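Atg1 tMIT (Kluyveromyces marxianus, PDB 4P1N) belongs to a serine/threonine protein kinase that is essential for autophagy, where it is required to form autophagosomes, and takes part in cytoplasm-to-vacuole transport. Local coordinates at residues B[135-138]-B[139-143]; B[182-185]-B[186-190]. All blocks are in the same frame, centred on the assembly; numbering follows the deposited sequence.

Contact 1: residues B[135-138]-B[139-143]; sequences CTLK and LNILV
The side chain of N140 runs past L137 O to the sulfur of C135. Its CB packs 3.3 Å from the L137 O, and its CG approaches C135 SG at 3.9 Å. At the end of the amide, N140 ND2 lies 3.4 Å from C135 SG, although the polar partners of this amide belong to the chain of another protein: ND2 bonds to its backbone and OD1 to a polar side chain. The sulfur, anti to its backbone N (chi1 178°), also touches L139 CD2 at 3.8 Å, but C135 is poorly ordered and this end of the contact is loosely defined. Within the same turn, L137 and I141 meet through their outermost methyls, L137 CD2 to I141 CD1 at 3.8 Å, the two side chains crossing at a slant. The first helical bonds run from N140 N to T136 O at 3.1 Å and from I141 N to L137 O at 2.9 Å, followed by L142 N to K138 O. K138 NZ forms a salt bridge with E15 of the same chain, while L139 and L142 pack on helix 10-33. T136 occupies the N-cap position without a capping bond from its side chain, and the arrangement is the N-terminal start of helix 137-170 in the helical bundle of the first MIT domain.

Contact 2: residues B[182-185]-B[186-190]; sequences IFVE and KLIYD
Apolar contact joins V184 to I188 and I182 to L187. V184 and I188 lie side by side and point the same way, with V184 CG2 3.7 Å from I188 CD1; a chi1 of 73° on V184 sets CG2 anti to the backbone N. I182 CG2 meets L187 CD2 more distantly, at 4.1 Å, and carries the apolar surface on to helix 95-129. Among the backbone bonds, F183 O receives two weak ones, from K186 N and from L187 N, the former strongly bent at 124°. Regular i to i+4 bonding is firmer beyond it: I188 N reaches V184 O at 3.0 Å and Y189 N reaches E185 O at 2.9 Å. The charged pair is K186 with D190, a salt bridge one turn apart in which NZ meets the syn lone pair of OD2 at 3.0 Å. K186 NZ has a second acidic partner on the chain of another protein, whose backbone also bonds to Y189 OH. With F183 as N-cap residue, this is the opening turn of helix 184-204, packed against helices 209-227 and 250-273 in the helical bundle of the second MIT domain.

Overall arrangement
Both contacts are helix beginnings, but in different members of the tandem MIT pair: contact 1 starts helix 137-170 and contact 2 starts helix 184-204, the next helix in the chain. Their centres lie about 32 Å apart on opposite sides of the chain's centre, and they do not touch. Contact 1 is peripheral and only partly buried, with a poorly ordered cysteine among its touching residues and a second subunit close by; contact 2 is buried nearer the middle. Helix 95-129 is common to both, touched by C135, L139 and V143 in one and by I182 and L187 in the other. Each also faces the chain of another protein, contact 1 through an amide, contact 2 through a lysine and a tyrosine.

Contact 1: residues B[135-138]-B[139-143]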
ATOM      1  N   CYS B 135     -10.721 -13.077   4.823  1.00 91.32           N
ATOM      2  CA  CYS B 135      -9.740 -12.023   4.567  1.00 88.69           C
ATOM      3  C   CYS B 135      -9.931 -10.747   5.405  1.00 83.54           C
ATOM      4  O   CYS B 135     -10.867  -9.976   5.186  1.00 83.95           O
ATOM      5  CB  CYS B 135      -9.763 -11.639   3.094  1.00 91.70           C
ATOM      6  SG  CYS B 135      -8.629 -10.290   2.690  1.00 97.24           S
ATOM      7  N   THR B 136      -9.003 -10.510   6.324  1.00 76.98           N
ATOM      8  CA  THR B 136      -9.032  -9.337   7.206  1.00 73.64           C
ATOM      9  C   THR B 136      -9.055  -8.006   6.425  1.00 65.67           C
ATOM     10  O   THR B 136      -8.641  -7.926   5.263  1.00 57.85           O
ATOM     11  CB  THR B 136      -7.806  -9.385   8.159  1.00 75.85           C
ATOM     12  OG1 THR B 136      -7.762 -10.670   8.801  1.00 78.64           O
ATOM     13  CG2 THR B 136      -7.864  -8.307   9.241  1.00 79.26           C
ATOM     14  N   LEU B 137      -9.549  -6.962   7.069  1.00 63.21           N
ATOM     15  CA  LEU B 137      -9.524  -5.636   6.465  1.00 61.03           C
ATOM     16  C   LEU B 137      -8.073  -5.261   6.156  1.00 56.40           C
ATOM     17  O   LEU B 137      -7.761  -4.841   5.031  1.00 49.45           O
ATOM     18  CB  LEU B 137     -10.177  -4.622   7.393  1.00 62.91           C
ATOM     19  CG  LEU B 137     -11.217  -3.688   6.774  1.00 65.03           C
ATOM     20  CD1 LEU B 137     -12.375  -3.446   7.729  1.00 68.56           C
ATOM     21  CD2 LEU B 137     -10.578  -2.373   6.396  1.00 65.23           C
ATOM     22  N   LYS B 138      -7.200  -5.451   7.151  1.00 57.52           N
ATOM     23  CA  LYS B 138      -5.768  -5.143   7.059  1.00 56.43           C
ATOM     24  C   LYS B 138      -5.127  -5.774   5.860  1.00 50.27           C
ATOM     25  O   LYS B 138      -4.431  -5.105   5.092  1.00 47.14           O
ATOM     26  CB  LYS B 138      -4.999  -5.670   8.277  1.00 65.62           C
ATOM     27  CG  LYS B 138      -4.675  -4.654   9.352  1.00 72.32           C
ATOM     28  CD  LYS B 138      -3.297  -4.949   9.929  1.00 77.25           C
ATOM     29  CE  LYS B 138      -3.020  -4.123  11.172  1.00 81.46           C
ATOM     30  NZ  LYS B 138      -1.551  -3.997  11.402  1.00 83.37           N
ATOM     31  N   LEU B 139      -5.319  -7.077   5.737  1.00 46.14           N
ATOM     32  CA  LEU B 139      -4.810  -7.813   4.589  1.00 45.85           C
ATOM     33  C   LEU B 139      -5.306  -7.230   3.257  1.00 44.02           C
ATOM     34  O   LEU B 139      -4.522  -7.083   2.334  1.00 42.46           O
ATOM     35  CB  LEU B 139      -5.216  -9.306   4.678  1.00 47.25           C
ATOM     36  CG  LEU B 139      -4.734 -10.199   3.553  1.00 46.84           C
ATOM     37  CD1 LEU B 139      -3.216 -10.212   3.492  1.00 46.47           C
ATOM     38  CD2 LEU B 139      -5.259 -11.608   3.707  1.00 50.58           C
ATOM     39  N   ASN B 140      -6.603  -6.945   3.153  1.00 44.96           N
ATOM     40  CA  ASN B 140      -7.160  -6.307   1.945  1.00 46.26           C
ATOM     41  C   ASN B 140      -6.449  -5.025   1.583  1.00 42.60           C
ATOM     42  O   ASN B 140      -6.011  -4.831   0.441  1.00 37.32           O
ATOM     43  CB  ASN B 140      -8.636  -5.991   2.105  1.00 51.75           C
ATOM     44  CG  ASN B 140      -9.487  -6.800   1.180  1.00 56.64           C
ATOM     45  OD1 ASN B 140      -9.299  -6.779  -0.037  1.00 57.86           O
ATOM     46  ND2 ASN B 140     -10.434  -7.510   1.739  1.00 63.10           N
ATOM     47  N   ILE B 141      -6.268  -4.188   2.591  1.00 41.88           N
ATOM     48  CA  ILE B 141      -5.562  -2.923   2.405  1.00 39.54           C
ATOM     49  C   ILE B 141      -4.140  -3.181   1.921  1.00 37.79           C
ATOM     50  O   ILE B 141      -3.740  -2.647   0.881  1.00 37.00           O
ATOM     51  CB  ILE B 141      -5.647  -2.046   3.667  1.00 40.34           C
ATOM     52  CG1 ILE B 141      -7.048  -1.449   3.749  1.00 43.02           C
ATOM     53  CG2 ILE B 141      -4.599  -0.940   3.636  1.00 38.80           C
ATOM     54  CD1 ILE B 141      -7.413  -0.795   5.083  1.00 46.26           C
ATOM     55  N   LEU B 142      -3.414  -4.062   2.613  1.00 37.47           N
ATOM     56  CA  LEU B 142      -2.042  -4.376   2.260  1.00 37.14           C
ATOM     57  C   LEU B 142      -1.902  -4.852   0.856  1.00 35.80           C
ATOM     58  O   LEU B 142      -0.965  -4.475   0.147  1.00 34.75           O
ATOM     59  CB  LEU B 142      -1.453  -5.470   3.147  1.00 40.29           C
ATOM     60  CG  LEU B 142      -0.798  -5.017   4.426  1.00 42.18           C
ATOM     61  CD1 LEU B 142      -0.244  -6.227   5.139  1.00 46.38           C
ATOM     62  CD2 LEU B 142       0.334  -4.049   4.154  1.00 43.28           C
ATOM     63  N   VAL B 143      -2.798  -5.749   0.476  1.00 36.46           N
ATOM     64  CA  VAL B 143      -2.778  -6.312  -0.840  1.00 35.72           C
ATOM     65  C   VAL B 143      -3.101  -5.271  -1.912  1.00 34.57           C
ATOM     66  O   VAL B 143      -2.438  -5.265  -2.941  1.00 34.95           O
ATOM     67  CB  VAL B 143      -3.692  -7.545  -0.932  1.00 39.01           C
ATOM     68  CG1 VAL B 143      -3.809  -8.022  -2.378  1.00 39.84           C
ATOM     69  CG2 VAL B 143      -3.124  -8.664  -0.053  1.00 40.52           C
TER

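Contact 2: residues B[182-185]-B[186-190]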
ATOM      1  N   ILE B 182      27.274  -3.789 -12.554  1.00 64.60           N
ATOM      2  CA  ILE B 182      26.523  -3.341 -11.415  1.00 59.52           C
ATOM      3  C   ILE B 182      25.693  -4.503 -10.949  1.00 57.51           C
ATOM      4  O   ILE B 182      24.950  -5.086 -11.740  1.00 60.52           O
ATOM      5  CB  ILE B 182      25.641  -2.145 -11.737  1.00 58.29           C
ATOM      6  CG1 ILE B 182      26.520  -0.985 -12.204  1.00 60.71           C
ATOM      7  CG2 ILE B 182      24.843  -1.748 -10.488  1.00 57.52           C
ATOM      8  CD1 ILE B 182      25.776   0.196 -12.782  1.00 60.35           C
ATOM      9  N   PHE B 183      25.888  -4.863  -9.683  1.00 52.86           N
ATOM     10  CA  PHE B 183      25.171  -5.929  -9.020  1.00 51.30           C
ATOM     11  C   PHE B 183      24.211  -5.294  -8.014  1.00 47.30           C
ATOM     12  O   PHE B 183      24.612  -4.474  -7.169  1.00 42.91           O
ATOM     13  CB  PHE B 183      26.121  -6.818  -8.228  1.00 55.64           C
ATOM     14  CG  PHE B 183      26.956  -7.745  -9.070  1.00 62.38           C
ATOM     15  CD1 PHE B 183      28.248  -7.396  -9.432  1.00 64.80           C
ATOM     16  CD2 PHE B 183      26.467  -8.988  -9.472  1.00 66.33           C
ATOM     17  CE1 PHE B 183      29.039  -8.256 -10.185  1.00 67.14           C
ATOM     18  CE2 PHE B 183      27.269  -9.857 -10.224  1.00 67.84           C
ATOM     19  CZ  PHE B 183      28.549  -9.482 -10.578  1.00 67.72           C
ATOM     20  N   VAL B 184      22.956  -5.717  -8.060  1.00 43.69           N
ATOM     21  CA  VAL B 184      21.984  -5.228  -7.108  1.00 40.10           C
ATOM     22  C   VAL B 184      22.394  -5.623  -5.667  1.00 40.98           C
ATOM     23  O   VAL B 184      22.100  -4.921  -4.692  1.00 39.73           O
ATOM     24  CB  VAL B 184      20.577  -5.759  -7.436  1.00 37.52           C
ATOM     25  CG1 VAL B 184      20.489  -7.250  -7.076  1.00 39.44           C
ATOM     26  CG2 VAL B 184      19.546  -4.943  -6.651  1.00 35.04           C
ATOM     27  N   GLU B 185      23.095  -6.734  -5.499  1.00 42.66           N
ATOM     28  CA  GLU B 185      23.328  -7.125  -4.118  1.00 44.37           C
ATOM     29  C   GLU B 185      24.391  -6.253  -3.452  1.00 43.88           C
ATOM     30  O   GLU B 185      24.295  -5.968  -2.268  1.00 44.36           O
ATOM     31  CB  GLU B 185      23.456  -8.638  -3.878  1.00 44.48           C
ATOM     32  CG  GLU B 185      23.969  -9.525  -4.939  1.00 46.73           C
ATOM     33  CD  GLU B 185      23.212  -9.603  -6.222  1.00 45.28           C
ATOM     34  OE1 GLU B 185      22.372 -10.501  -6.398  1.00 48.07           O
ATOM     35  OE2 GLU B 185      23.580  -8.849  -7.134  1.00 45.16           O
ATOM     36  N   LYS B 186      25.299  -5.716  -4.247  1.00 43.09           N
ATOM     37  CA  LYS B 186      26.254  -4.745  -3.762  1.00 48.02           C
ATOM     38  C   LYS B 186      25.602  -3.412  -3.379  1.00 44.99           C
ATOM     39  O   LYS B 186      25.897  -2.839  -2.339  1.00 47.03           O
ATOM     40  CB  LYS B 186      27.317  -4.530  -4.819  1.00 52.69           C
ATOM     41  CG  LYS B 186      28.408  -3.588  -4.375  1.00 62.95           C
ATOM     42  CD  LYS B 186      28.618  -2.407  -5.336  1.00 65.20           C
ATOM     43  CE  LYS B 186      30.104  -2.112  -5.510  1.00 64.68           C
ATOM     44  NZ  LYS B 186      30.716  -1.689  -4.215  1.00 67.24           N
ATOM     45  N   LEU B 187      24.703  -2.927  -4.223  1.00 44.25           N
ATOM     46  CA  LEU B 187      23.825  -1.796  -3.895  1.00 40.84           C
ATOM     47  C   LEU B 187      23.123  -1.967  -2.544  1.00 36.90           C
ATOM     48  O   LEU B 187      23.174  -1.113  -1.699  1.00 33.73           O
ATOM     49  CB  LEU B 187      22.754  -1.663  -4.988  1.00 44.00           C
ATOM     50  CG  LEU B 187      22.846  -0.582  -6.074  1.00 47.38           C
ATOM     51  CD1 LEU B 187      24.231   0.016  -6.202  1.00 47.65           C
ATOM     52  CD2 LEU B 187      22.294  -1.072  -7.411  1.00 48.10           C
ATOM     53  N   ILE B 188      22.437  -3.081  -2.357  1.00 37.27           N
ATOM     54  CA  ILE B 188      21.702  -3.303  -1.106  1.00 35.16           C
ATOM     55  C   ILE B 188      22.659  -3.349   0.100  1.00 36.61           C
ATOM     56  O   ILE B 188      22.448  -2.695   1.138  1.00 35.07           O
ATOM     57  CB  ILE B 188      20.813  -4.568  -1.236  1.00 34.46           C
ATOM     58  CG1 ILE B 188      19.678  -4.291  -2.264  1.00 33.60           C
ATOM     59  CG2 ILE B 188      20.257  -4.948   0.146  1.00 33.49           C
ATOM     60  CD1 ILE B 188      19.115  -5.536  -2.979  1.00 34.26           C
ATOM     61  N   TYR B 189      23.732  -4.116  -0.052  1.00 41.13           N
ATOM     62  CA  TYR B 189      24.747  -4.311   1.015  1.00 41.98           C
ATOM     63  C   TYR B 189      25.383  -3.018   1.478  1.00 42.00           C
ATOM     64  O   TYR B 189      25.358  -2.704   2.673  1.00 41.90           O
ATOM     65  CB  TYR B 189      25.795  -5.285   0.502  1.00 44.89           C
ATOM     66  CG  TYR B 189      26.995  -5.543   1.395  1.00 47.27           C
ATOM     67  CD1 TYR B 189      26.889  -6.297   2.545  1.00 48.01           C
ATOM     68  CD2 TYR B 189      28.245  -5.083   1.035  1.00 48.61           C
ATOM     69  CE1 TYR B 189      28.019  -6.554   3.346  1.00 52.82           C
ATOM     70  CE2 TYR B 189      29.371  -5.352   1.806  1.00 52.62           C
ATOM     71  CZ  TYR B 189      29.259  -6.078   2.962  1.00 52.69           C
ATOM     72  OH  TYR B 189      30.393  -6.315   3.721  1.00 59.89           O
ATOM     73  N   ASP B 190      25.942  -2.266   0.534  1.00 42.42           N
ATOM     74  CA  ASP B 190      26.536  -0.945   0.827  1.00 43.31           C
ATOM     75  C   ASP B 190      25.544   0.009   1.455  1.00 42.87           C
ATOM     76  O   ASP B 190      25.878   0.719   2.409  1.00 41.32           O
ATOM     77  CB  ASP B 190      27.089  -0.287  -0.439  1.00 44.14           C
ATOM     78  CG  ASP B 190      28.260  -1.051  -1.034  1.00 47.81           C
ATOM     79  OD1 ASP B 190      28.805  -1.914  -0.334  1.00 50.40           O
ATOM     80  OD2 ASP B 190      28.640  -0.812  -2.197  1.00 52.01           O
TER